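Local coordinates for putative cytochrome C (Sinorhizobium meliloti, PDB 4PWA), which carries a covalently attached heme c and probably passes electrons between proteins in bacterial sulfite oxidation, at residues 10-14 with 27-32; 40-46 with 79-85; 50-55 with 72-76. All coordinates share one frame; numbering follows the deposited sequence.

Contact 1: residues 10-14 with 27-32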
loop_
_atom_site.group_PDB
_atom_site.type_symbol
_atom_site.label_atom_id
_atom_site.label_comp_id
_atom_site.label_asym_id
_atom_site.label_seq_id
_atom_site.Cartn_x
_atom_site.Cartn_y
_atom_site.Cartn_z
ATOM N N ARG A 10 0.370 3.167 -21.539
ATOM C CA ARG A 10 0.128 3.803 -20.243
ATOM C C ARG A 10 -1.326 3.597 -19.803
ATOM O O ARG A 10 -1.598 3.201 -18.684
ATOM C CB ARG A 10 0.453 5.302 -20.337
ATOM C CG ARG A 10 0.672 6.022 -19.015
ATOM C CD ARG A 10 1.156 7.458 -19.270
ATOM N NE ARG A 10 2.577 7.513 -19.619
ATOM C CZ ARG A 10 3.138 8.468 -20.357
ATOM N NH1 ARG A 10 2.400 9.458 -20.849
ATOM N NH2 ARG A 10 4.440 8.427 -20.607
ATOM N N GLU A 11 -2.264 3.869 -20.699
ATOM C CA GLU A 11 -3.689 3.730 -20.360
ATOM C C GLU A 11 -4.069 2.260 -20.094
ATOM O O GLU A 11 -4.917 1.981 -19.260
ATOM C CB GLU A 11 -4.569 4.328 -21.453
ATOM C CG GLU A 11 -6.061 4.306 -21.143
ATOM C CD GLU A 11 -6.894 4.975 -22.217
ATOM O OE1 GLU A 11 -6.772 6.210 -22.388
ATOM O OE2 GLU A 11 -7.671 4.268 -22.886
ATOM N N ILE A 12 -3.439 1.331 -20.804
ATOM C CA ILE A 12 -3.713 -0.082 -20.595
ATOM C C ILE A 12 -3.182 -0.456 -19.226
ATOM O O ILE A 12 -3.859 -1.136 -18.450
ATOM C CB ILE A 12 -3.078 -0.963 -21.713
ATOM C CG1 ILE A 12 -3.793 -0.718 -23.047
ATOM C CG2 ILE A 12 -3.136 -2.442 -21.364
ATOM C CD1 ILE A 12 -3.019 -1.174 -24.269
ATOM N N PHE A 13 -1.969 0.017 -18.936
ATOM C CA PHE A 13 -1.283 -0.276 -17.673
ATOM C C PHE A 13 -2.034 0.260 -16.466
ATOM O O PHE A 13 -2.062 -0.375 -15.421
ATOM C CB PHE A 13 0.124 0.315 -17.696
ATOM C CG PHE A 13 0.998 -0.172 -16.587
ATOM C CD1 PHE A 13 1.019 0.480 -15.365
ATOM C CD2 PHE A 13 1.785 -1.289 -16.754
ATOM C CE1 PHE A 13 1.810 0.033 -14.345
ATOM C CE2 PHE A 13 2.590 -1.740 -15.725
ATOM C CZ PHE A 13 2.605 -1.075 -14.527
ATOM N N LEU A 14 -2.647 1.427 -16.627
ATOM C CA LEU A 14 -3.371 2.095 -15.543
ATOM C C LEU A 14 -4.886 1.837 -15.456
ATOM O O LEU A 14 -5.418 1.768 -14.355
ATOM C CB LEU A 14 -3.145 3.608 -15.634
ATOM C CG LEU A 14 -1.755 4.069 -15.185
ATOM C CD1 LEU A 14 -1.515 5.480 -15.643
ATOM C CD2 LEU A 14 -1.620 3.949 -13.646
ATOM N N LEU A 27 5.803 1.085 -11.318
ATOM C CA LEU A 27 6.342 1.619 -12.553
ATOM C C LEU A 27 6.247 3.142 -12.521
ATOM O O LEU A 27 5.172 3.709 -12.646
ATOM C CB LEU A 27 5.575 1.052 -13.758
ATOM C CG LEU A 27 6.141 1.414 -15.134
ATOM C CD1 LEU A 27 7.412 0.614 -15.394
ATOM C CD2 LEU A 27 5.099 1.205 -16.237
ATOM N N ALA A 28 7.388 3.798 -12.370
ATOM C CA ALA A 28 7.450 5.234 -12.157
ATOM C C ALA A 28 6.746 6.052 -13.239
ATOM O O ALA A 28 6.017 6.977 -12.926
ATOM C CB ALA A 28 8.912 5.677 -12.010
ATOM N N ASP A 29 6.924 5.700 -14.506
ATOM C CA ASP A 29 6.362 6.504 -15.594
ATOM C C ASP A 29 4.855 6.645 -15.425
ATOM O O ASP A 29 4.294 7.693 -15.701
ATOM C CB ASP A 29 6.700 5.903 -16.951
ATOM C CG ASP A 29 6.114 6.696 -18.111
ATOM O OD1 ASP A 29 4.922 6.488 -18.449
ATOM O OD2 ASP A 29 6.844 7.513 -18.717
ATOM N N ALA A 30 4.219 5.575 -14.960
ATOM C CA ALA A 30 2.787 5.562 -14.707
ATOM C C ALA A 30 2.423 6.047 -13.302
ATOM O O ALA A 30 1.250 6.094 -12.975
ATOM C CB ALA A 30 2.230 4.138 -14.936
ATOM N N GLU A 31 3.404 6.428 -12.483
ATOM C CA GLU A 31 3.163 6.787 -11.076
ATOM C C GLU A 31 2.443 5.634 -10.359
ATOM O O GLU A 31 1.523 5.852 -9.571
ATOM C CB GLU A 31 2.353 8.075 -10.947
ATOM C CG GLU A 31 2.906 9.258 -11.733
ATOM C CD GLU A 31 1.902 10.394 -11.900
ATOM O OE1 GLU A 31 0.673 10.160 -11.791
ATOM O OE2 GLU A 31 2.343 11.541 -12.139
ATOM N N ALA A 32 2.887 4.418 -10.649
ATOM C CA ALA A 32 2.292 3.198 -10.127
ATOM C C ALA A 32 3.224 2.626 -9.059
ATOM O O ALA A 32 4.444 2.555 -9.264
ATOM C CB ALA A 32 2.102 2.199 -11.242
#
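Phe13, reaching out from helix 4-16, drives its ring into the turn formed by 27-32 and makes the dense half of this contact. Its CG stands anti to the backbone N (chi1 -168°), which sends the ring across to Leu27, Ala30 and Ala32. Leu27 CD2 sits over the centre of one face, 3.8 Å from the ring centroid, a CH-pi contact. At the ring edge, Ala32 CB lies in plane, 3.8 Å from Phe13 CE1. Ala30 CB comes to 3.9 Å from Phe13 CD1. The same Ala30 methyl is shared with Leu14, whose CG approaches it to 4.0 Å on the margin of the packing. The looser half is polar, its solvent side at Arg10, though the carboxylate met there is buried. In one of two modelled conformers, Arg10 turns its guanidinium side-on to Asp29: NE (2.8 Å) and NH2 (2.9 Å) both donate to Asp29 OD1 in bent bonds. The two flat groups are 31° apart, and NH2 also makes a weak bond to Asp29 OD2. Tyr78 OH, from helix 69-82, gives OD1 a further hydrogen-bond partner. Phe13 also packs on Cys21, a covalent heme attachment residue, and on the axial ligand His25, so the dense side backs the heme-binding segment. A G1 beta bulge, with Glu31 and Ala32 set against Leu27, lies where the hairpin 26-27/32-33 closes; helices 21-24 and 40-43 cover Phe13 around it.

Contact 2: residues 40-46 with 79-85. With HEC (heme c), chain E.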
loop_
_atom_site.group_PDB
_atom_site.type_symbol
_atom_site.label_atom_id
_atom_site.label_comp_id
_atom_site.label_asym_id
_atom_site.label_seq_id
_atom_site.Cartn_x
_atom_site.Cartn_y
_atom_site.Cartn_z
ATOM N N LEU A 40 8.730 -3.181 -11.716
ATOM C CA LEU A 40 9.110 -3.253 -13.124
ATOM C C LEU A 40 10.233 -2.274 -13.473
ATOM O O LEU A 40 10.940 -2.464 -14.466
ATOM C CB LEU A 40 7.891 -3.056 -14.035
ATOM C CG LEU A 40 6.779 -4.121 -13.908
ATOM C CD1 LEU A 40 5.590 -3.790 -14.800
ATOM C CD2 LEU A 40 7.303 -5.564 -14.201
ATOM N N ASP A 41 10.413 -1.241 -12.659
ATOM C CA ASP A 41 11.570 -0.347 -12.811
ATOM C C ASP A 41 12.865 -1.058 -12.414
ATOM O O ASP A 41 13.955 -0.668 -12.847
ATOM C CB ASP A 41 11.405 0.923 -11.980
ATOM C CG ASP A 41 10.244 1.795 -12.453
ATOM O OD1 ASP A 41 10.002 1.893 -13.686
ATOM O OD2 ASP A 41 9.579 2.412 -11.583
ATOM N N GLU A 42 12.733 -2.100 -11.597
ATOM C CA GLU A 42 13.860 -2.930 -11.197
ATOM C C GLU A 42 14.091 -4.061 -12.196
ATOM O O GLU A 42 15.211 -4.340 -12.577
ATOM C CB GLU A 42 13.611 -3.499 -9.795
ATOM C CG GLU A 42 14.661 -4.476 -9.283
ATOM C CD GLU A 42 16.027 -3.860 -9.028
ATOM O OE1 GLU A 42 16.224 -2.630 -9.220
ATOM O OE2 GLU A 42 16.920 -4.642 -8.628
ATOM N N LEU A 43 13.022 -4.721 -12.602
ATOM C CA LEU A 43 13.120 -5.839 -13.529
ATOM C C LEU A 43 13.639 -5.373 -14.900
ATOM O O LEU A 43 14.551 -5.984 -15.459
ATOM C CB LEU A 43 11.756 -6.514 -13.656
ATOM C CG LEU A 43 11.695 -8.027 -13.811
ATOM C CD1 LEU A 43 12.497 -8.716 -12.718
ATOM C CD2 LEU A 43 10.219 -8.473 -13.797
ATOM N N LYS A 44 13.095 -4.261 -15.393
ATOM C CA LYS A 44 13.438 -3.708 -16.711
ATOM C C LYS A 44 13.382 -4.786 -17.796
ATOM O O LYS A 44 14.372 -5.036 -18.479
ATOM C CB LYS A 44 14.824 -3.023 -16.713
ATOM C CG LYS A 44 14.969 -1.835 -15.743
ATOM C CD LYS A 44 16.197 -0.950 -16.064
ATOM C CE LYS A 44 17.133 -0.759 -14.858
ATOM N NZ LYS A 44 16.564 0.031 -13.672
ATOM N N PRO A 45 12.213 -5.419 -17.958
ATOM C CA PRO A 45 12.032 -6.505 -18.919
ATOM C C PRO A 45 11.944 -6.014 -20.362
ATOM O O PRO A 45 11.496 -4.891 -20.598
ATOM C CB PRO A 45 10.677 -7.091 -18.516
ATOM C CG PRO A 45 9.904 -5.923 -18.047
ATOM C CD PRO A 45 10.921 -4.996 -17.378
ATOM N N ASP A 46 12.359 -6.851 -21.311
ATOM C CA ASP A 46 12.119 -6.563 -22.727
ATOM C C ASP A 46 10.663 -6.867 -23.133
ATOM O O ASP A 46 9.923 -7.524 -22.399
ATOM C CB ASP A 46 13.120 -7.298 -23.630
ATOM C CG ASP A 46 13.054 -8.814 -23.488
ATOM O OD1 ASP A 46 11.957 -9.366 -23.272
ATOM O OD2 ASP A 46 14.120 -9.459 -23.593
ATOM N N VAL A 79 5.942 -0.724 -21.342
ATOM C CA VAL A 79 6.708 -1.132 -20.185
ATOM C C VAL A 79 8.208 -1.248 -20.503
ATOM O O VAL A 79 9.053 -0.730 -19.775
ATOM C CB VAL A 79 6.215 -2.469 -19.651
ATOM C CG1 VAL A 79 7.146 -2.965 -18.518
ATOM C CG2 VAL A 79 4.749 -2.358 -19.174
ATOM N N SER A 80 8.531 -1.909 -21.608
ATOM C CA SER A 80 9.915 -2.167 -21.942
ATOM C C SER A 80 10.673 -0.898 -22.314
ATOM O O SER A 80 11.902 -0.859 -22.200
ATOM C CB SER A 80 10.006 -3.185 -23.069
ATOM O OG SER A 80 9.177 -2.790 -24.139
ATOM N N THR A 81 9.955 0.129 -22.749
ATOM C CA THR A 81 10.578 1.404 -23.104
ATOM C C THR A 81 10.771 2.315 -21.901
ATOM O O THR A 81 11.801 2.977 -21.793
ATOM C CB THR A 81 9.723 2.175 -24.122
ATOM O OG1 THR A 81 9.415 1.323 -25.221
ATOM C CG2 THR A 81 10.452 3.407 -24.617
ATOM N N VAL A 82 9.780 2.368 -21.015
ATOM C CA VAL A 82 9.793 3.357 -19.930
ATOM C C VAL A 82 10.344 2.858 -18.612
ATOM O O VAL A 82 10.622 3.672 -17.746
ATOM C CB VAL A 82 8.397 3.980 -19.652
ATOM C CG1 VAL A 82 7.831 4.618 -20.909
ATOM C CG2 VAL A 82 7.431 2.952 -19.048
ATOM N N ALA A 83 10.509 1.545 -18.442
ATOM C CA ALA A 83 10.955 1.005 -17.144
ATOM C C ALA A 83 12.275 1.660 -16.700
ATOM O O ALA A 83 13.210 1.785 -17.494
ATOM C CB ALA A 83 11.094 -0.492 -17.202
ATOM N N GLY A 84 12.308 2.122 -15.449
ATOM C CA GLY A 84 13.473 2.808 -14.882
ATOM C C GLY A 84 13.445 4.335 -14.976
ATOM O O GLY A 84 14.274 5.015 -14.367
ATOM N N LYS A 85 12.490 4.870 -15.732
ATOM C CA LYS A 85 12.431 6.296 -16.030
ATOM C C LYS A 85 11.079 6.916 -15.648
ATOM O O LYS A 85 10.076 6.212 -15.495
ATOM C CB LYS A 85 12.735 6.513 -17.517
ATOM C CG LYS A 85 14.128 6.026 -17.895
ATOM C CD LYS A 85 14.482 6.284 -19.346
ATOM C CE LYS A 85 13.793 5.313 -20.291
ATOM N NZ LYS A 85 14.376 5.376 -21.673
HETATM FE FE HEC E . 2.394 -8.869 -13.399
HETATM C CHA HEC E . 5.120 -10.868 -12.968
HETATM C CHB HEC E . 3.830 -7.388 -16.058
HETATM C CHC HEC E . -0.553 -7.314 -14.064
HETATM C CHD HEC E . 1.215 -9.722 -10.334
HETATM N NA HEC E . 4.117 -9.118 -14.362
HETATM C C1A HEC E . 5.151 -9.946 -13.984
HETATM C C2A HEC E . 6.274 -9.708 -14.870
HETATM C C3A HEC E . 5.936 -8.741 -15.716
HETATM C C4A HEC E . 4.571 -8.341 -15.402
HETATM C CMA HEC E . 6.838 -8.161 -16.815
HETATM C CAA HEC E . 7.627 -10.447 -14.810
HETATM C CBA HEC E . 7.420 -11.819 -15.434
HETATM C CGA HEC E . 8.723 -12.572 -15.555
HETATM O O1A HEC E . 9.044 -13.003 -16.691
HETATM O O2A HEC E . 9.447 -12.747 -14.531
HETATM N NB HEC E . 1.771 -7.610 -14.783
HETATM C C1B HEC E . 2.495 -7.154 -15.857
HETATM C C2B HEC E . 1.594 -6.457 -16.748
HETATM C C3B HEC E . 0.404 -6.403 -16.172
HETATM C C4B HEC E . 0.478 -7.155 -14.947
HETATM C CMB HEC E . 1.979 -5.704 -18.039
HETATM C CAB HEC E . -0.866 -5.737 -16.743
HETATM C CBB HEC E . -1.398 -6.465 -17.988
HETATM N NC HEC E . 0.682 -8.542 -12.367
HETATM C C1C HEC E . -0.455 -7.926 -12.837
HETATM C C2C HEC E . -1.585 -8.274 -11.999
HETATM C C3C HEC E . -1.055 -8.739 -10.852
HETATM C C4C HEC E . 0.352 -9.035 -11.140
HETATM C CMC HEC E . -2.893 -7.473 -12.112
HETATM C CAC HEC E . -1.732 -9.115 -9.496
HETATM C CBC HEC E . -3.252 -9.304 -9.308
HETATM N ND HEC E . 3.069 -10.093 -11.899
HETATM C C1D HEC E . 2.398 -10.304 -10.706
HETATM C C2D HEC E . 3.122 -11.244 -9.885
HETATM C C3D HEC E . 4.350 -11.617 -10.698
HETATM C C4D HEC E . 4.237 -10.845 -11.922
HETATM C CMD HEC E . 2.738 -11.745 -8.480
HETATM C CAD HEC E . 5.475 -12.591 -10.281
HETATM C CBD HEC E . 5.347 -13.875 -11.080
HETATM C CGD HEC E . 6.270 -14.922 -10.509
HETATM O O1D HEC E . 7.492 -14.859 -10.812
HETATM O O2D HEC E . 5.773 -15.825 -9.772
HETATM O O HOH W 1 8.786 3.690 -15.379
HETATM O O HOH W 2 12.763 -2.536 -19.931
#
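Asp41 reaches from helix 40-43 to the turn that ends helix 69-82, and its side chain can be followed atom by atom. CB lies 3.8 Å from Gly84 N, beside the backbone of the turn. CG, anti to the carbonyl carbon (chi1 -65°), directs one branch of the carboxylate at that same amide. The tip, OD1, accepts the Gly84 N-H at 2.9 Å in an almost straight bond (175°), met from above the carboxylate plane. A water lies within hydrogen-bonding distance of both Asp41 OD1 and Lys85 O, and the other oxygen, OD2, takes the backbone N-H of Ala28. Gly84 has positive phi within a type II turn from Val82 to Lys85, where a side chain would collide with the preceding carbonyl. Behind this polar end, Ala83 CB presses on Leu40 O at 3.4 Å. Further along, Val79 CG1 is met at 4.1 Å by Leu40 CD1 and equally closely by Pro45 CG, both side chains crossing that of Val79 at about a right angle. Leu40 CD2 turns instead to the heme methyl CMA. A second water donates to both Pro45 O and Ser80 O, tying the two backbones together. The contact thus divides by chemistry: an apolar end borders the heme, whereas at the other end two backbone N-H groups, one to each carboxylate oxygen, would tend to favour the ionised form.

Contact 3: residues 50-55 with 72-76. With HEC (heme c), chain E.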
loop_
_atom_site.group_PDB
_atom_site.type_symbol
_atom_site.label_atom_id
_atom_site.label_comp_id
_atom_site.label_asym_id
_atom_site.label_seq_id
_atom_site.Cartn_x
_atom_site.Cartn_y
_atom_site.Cartn_z
ATOM N N VAL A 50 7.441 -9.212 -21.250
ATOM C CA VAL A 50 6.160 -8.666 -20.807
ATOM C C VAL A 50 5.006 -9.357 -21.523
ATOM O O VAL A 50 4.054 -9.815 -20.879
ATOM C CB VAL A 50 6.046 -7.140 -21.039
ATOM C CG1 VAL A 50 4.674 -6.629 -20.562
ATOM C CG2 VAL A 50 7.179 -6.379 -20.329
ATOM N N ASN A 51 5.100 -9.419 -22.854
ATOM C CA ASN A 51 4.050 -9.976 -23.685
ATOM C C ASN A 51 3.758 -11.416 -23.247
ATOM O O ASN A 51 2.605 -11.803 -23.051
ATOM C CB ASN A 51 4.487 -9.916 -25.153
ATOM C CG ASN A 51 3.367 -10.274 -26.132
ATOM O OD1 ASN A 51 2.584 -11.194 -25.895
ATOM N ND2 ASN A 51 3.302 -9.548 -27.243
ATOM N N THR A 52 4.808 -12.209 -23.075
ATOM C CA THR A 52 4.632 -13.571 -22.614
ATOM C C THR A 52 3.954 -13.654 -21.255
ATOM O O THR A 52 3.128 -14.547 -21.026
ATOM C CB THR A 52 5.963 -14.310 -22.545
ATOM O OG1 THR A 52 6.554 -14.316 -23.844
ATOM C CG2 THR A 52 5.743 -15.754 -22.093
ATOM N N ALA A 53 4.307 -12.740 -20.354
ATOM C CA ALA A 53 3.785 -12.774 -18.983
ATOM C C ALA A 53 2.308 -12.427 -18.959
ATOM O O ALA A 53 1.498 -13.116 -18.346
ATOM C CB ALA A 53 4.564 -11.834 -18.095
ATOM N N VAL A 54 1.960 -11.355 -19.651
ATOM C CA VAL A 54 0.563 -10.930 -19.762
ATOM C C VAL A 54 -0.291 -11.983 -20.452
ATOM O O VAL A 54 -1.401 -12.270 -20.013
ATOM C CB VAL A 54 0.467 -9.584 -20.510
ATOM C CG1 VAL A 54 -0.989 -9.154 -20.705
ATOM C CG2 VAL A 54 1.273 -8.493 -19.742
ATOM N N THR A 55 0.229 -12.566 -21.529
ATOM C CA THR A 55 -0.520 -13.515 -22.343
ATOM C C THR A 55 -0.786 -14.830 -21.599
ATOM O O THR A 55 -1.917 -15.327 -21.584
ATOM C CB THR A 55 0.226 -13.785 -23.664
ATOM O OG1 THR A 55 0.400 -12.550 -24.370
ATOM C CG2 THR A 55 -0.529 -14.760 -24.563
ATOM N N ILE A 72 -2.059 -5.957 -25.886
ATOM C CA ILE A 72 -0.992 -6.648 -25.184
ATOM C C ILE A 72 0.374 -6.203 -25.742
ATOM O O ILE A 72 1.316 -5.981 -24.980
ATOM C CB ILE A 72 -1.168 -8.184 -25.264
ATOM C CG1 ILE A 72 -2.404 -8.604 -24.447
ATOM C CG2 ILE A 72 0.099 -8.903 -24.781
ATOM C CD1 ILE A 72 -2.805 -10.062 -24.595
ATOM N N GLU A 73 0.473 -6.056 -27.061
ATOM C CA GLU A 73 1.720 -5.583 -27.669
ATOM C C GLU A 73 2.038 -4.176 -27.208
ATOM O O GLU A 73 3.196 -3.848 -26.989
ATOM C CB GLU A 73 1.638 -5.572 -29.195
ATOM C CG GLU A 73 1.772 -6.917 -29.845
ATOM C CD GLU A 73 1.648 -6.831 -31.364
ATOM O OE1 GLU A 73 2.289 -5.931 -31.970
ATOM O OE2 GLU A 73 0.908 -7.657 -31.956
ATOM N N ALA A 74 1.001 -3.347 -27.072
ATOM C CA ALA A 74 1.193 -1.926 -26.782
ATOM C C ALA A 74 1.682 -1.729 -25.340
ATOM O O ALA A 74 2.628 -0.973 -25.098
ATOM C CB ALA A 74 -0.079 -1.147 -27.062
ATOM N N VAL A 75 1.079 -2.445 -24.397
ATOM C CA VAL A 75 1.557 -2.439 -23.020
ATOM C C VAL A 75 2.930 -3.107 -22.874
ATOM O O VAL A 75 3.674 -2.748 -21.985
ATOM C CB VAL A 75 0.551 -3.114 -22.034
ATOM C CG1 VAL A 75 0.671 -4.606 -22.076
ATOM C CG2 VAL A 75 0.782 -2.613 -20.626
ATOM N N ALA A 76 3.258 -4.083 -23.727
ATOM C CA ALA A 76 4.603 -4.690 -23.724
ATOM C C ALA A 76 5.647 -3.684 -24.211
ATOM O O ALA A 76 6.678 -3.493 -23.564
ATOM C CB ALA A 76 4.641 -5.953 -24.572
HETATM FE FE HEC E . 2.394 -8.869 -13.399
HETATM C CHA HEC E . 5.120 -10.868 -12.968
HETATM C CHB HEC E . 3.830 -7.388 -16.058
HETATM C CHC HEC E . -0.553 -7.314 -14.064
HETATM C CHD HEC E . 1.215 -9.722 -10.334
HETATM N NA HEC E . 4.117 -9.118 -14.362
HETATM C C1A HEC E . 5.151 -9.946 -13.984
HETATM C C2A HEC E . 6.274 -9.708 -14.870
HETATM C C3A HEC E . 5.936 -8.741 -15.716
HETATM C C4A HEC E . 4.571 -8.341 -15.402
HETATM C CMA HEC E . 6.838 -8.161 -16.815
HETATM C CAA HEC E . 7.627 -10.447 -14.810
HETATM C CBA HEC E . 7.420 -11.819 -15.434
HETATM C CGA HEC E . 8.723 -12.572 -15.555
HETATM O O1A HEC E . 9.044 -13.003 -16.691
HETATM O O2A HEC E . 9.447 -12.747 -14.531
HETATM N NB HEC E . 1.771 -7.610 -14.783
HETATM C C1B HEC E . 2.495 -7.154 -15.857
HETATM C C2B HEC E . 1.594 -6.457 -16.748
HETATM C C3B HEC E . 0.404 -6.403 -16.172
HETATM C C4B HEC E . 0.478 -7.155 -14.947
HETATM C CMB HEC E . 1.979 -5.704 -18.039
HETATM C CAB HEC E . -0.866 -5.737 -16.743
HETATM C CBB HEC E . -1.398 -6.465 -17.988
HETATM N NC HEC E . 0.682 -8.542 -12.367
HETATM C C1C HEC E . -0.455 -7.926 -12.837
HETATM C C2C HEC E . -1.585 -8.274 -11.999
HETATM C C3C HEC E . -1.055 -8.739 -10.852
HETATM C C4C HEC E . 0.352 -9.035 -11.140
HETATM C CMC HEC E . -2.893 -7.473 -12.112
HETATM C CAC HEC E . -1.732 -9.115 -9.496
HETATM C CBC HEC E . -3.252 -9.304 -9.308
HETATM N ND HEC E . 3.069 -10.093 -11.899
HETATM C C1D HEC E . 2.398 -10.304 -10.706
HETATM C C2D HEC E . 3.122 -11.244 -9.885
HETATM C C3D HEC E . 4.350 -11.617 -10.698
HETATM C C4D HEC E . 4.237 -10.845 -11.922
HETATM C CMD HEC E . 2.738 -11.745 -8.480
HETATM C CAD HEC E . 5.475 -12.591 -10.281
HETATM C CBD HEC E . 5.347 -13.875 -11.080
HETATM C CGD HEC E . 6.270 -14.922 -10.509
HETATM O O1D HEC E . 7.492 -14.859 -10.812
HETATM O O2D HEC E . 5.773 -15.825 -9.772
#
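Thr55 OG1 lies against Ile72 CG2 at the edge of the helix pair, with two acceptors of Asn51 near it: Asn51 O at 2.7 Å and Asn51 OD1 at 3.0 Å. Both belong to the residue one turn back on its own helix. Asn51 CG is anti to the backbone N (chi1 -171°), which carries the amide toward helix 69-82; there Asn51 OD1 comes to 3.6 Å from Ile72 CG2, the two side chains crossing at about a right angle. The nitrogen branch runs alongside Glu73 and packs on its CG, the amide and carboxylate planes being 23° apart. With an alanine in place of Asn51, the Ile72 methyl would probably lose its cover and the Thr55 hydroxyl one possible acceptor, and a gap is likely to open beside Glu73. Deeper in, Val54 and Ile72 run past one another in opposite senses, CG1 to CG1 at 4.0 Å. Nearer the start of segment 50-55, Val50 CG1 rests on Ala76 CA at 3.7 Å, and here the backbones are nearest (Val50 CA to Ala76 CA 5.2 Å). The axes of the two short segments approach to 9.0 Å at an angle of 133°. The valines also line the heme pocket: Val54 CG2 lies 3.3 Å from the heme methyl CMB, which Val50 CG1 also touches. No hydrogen bond links the two segments. Their association therefore rests on apolar packing, with Asn51 and Thr55 set against each other and Ile72 on the partly exposed side, and hydrocarbon presented to the porphyrin.

Taken together, contacts 2 and 3 border the heme, while contact 1 lies behind its ligand residues. Contacts 2 and 3 both use helix 69-82; their centres are about 13 Å apart, and Pro45 CG meets Val50 CG2 at 3.6 Å where they join. Contact 1 lies about 11 Å, centre to centre, from contact 2, and the two pack directly, Asp29 CB on Val82 CG2 at 3.7 Å. Contacts 1 and 3, about 14 Å apart between centres and on opposite sides of the chain's centre, still touch through Ile12 and Val75. In contact 3 the Val54 side chain comes to about 4 Å (nearest atoms) from that of Met61, the axial ligand across the iron from the one that contact 1 backs.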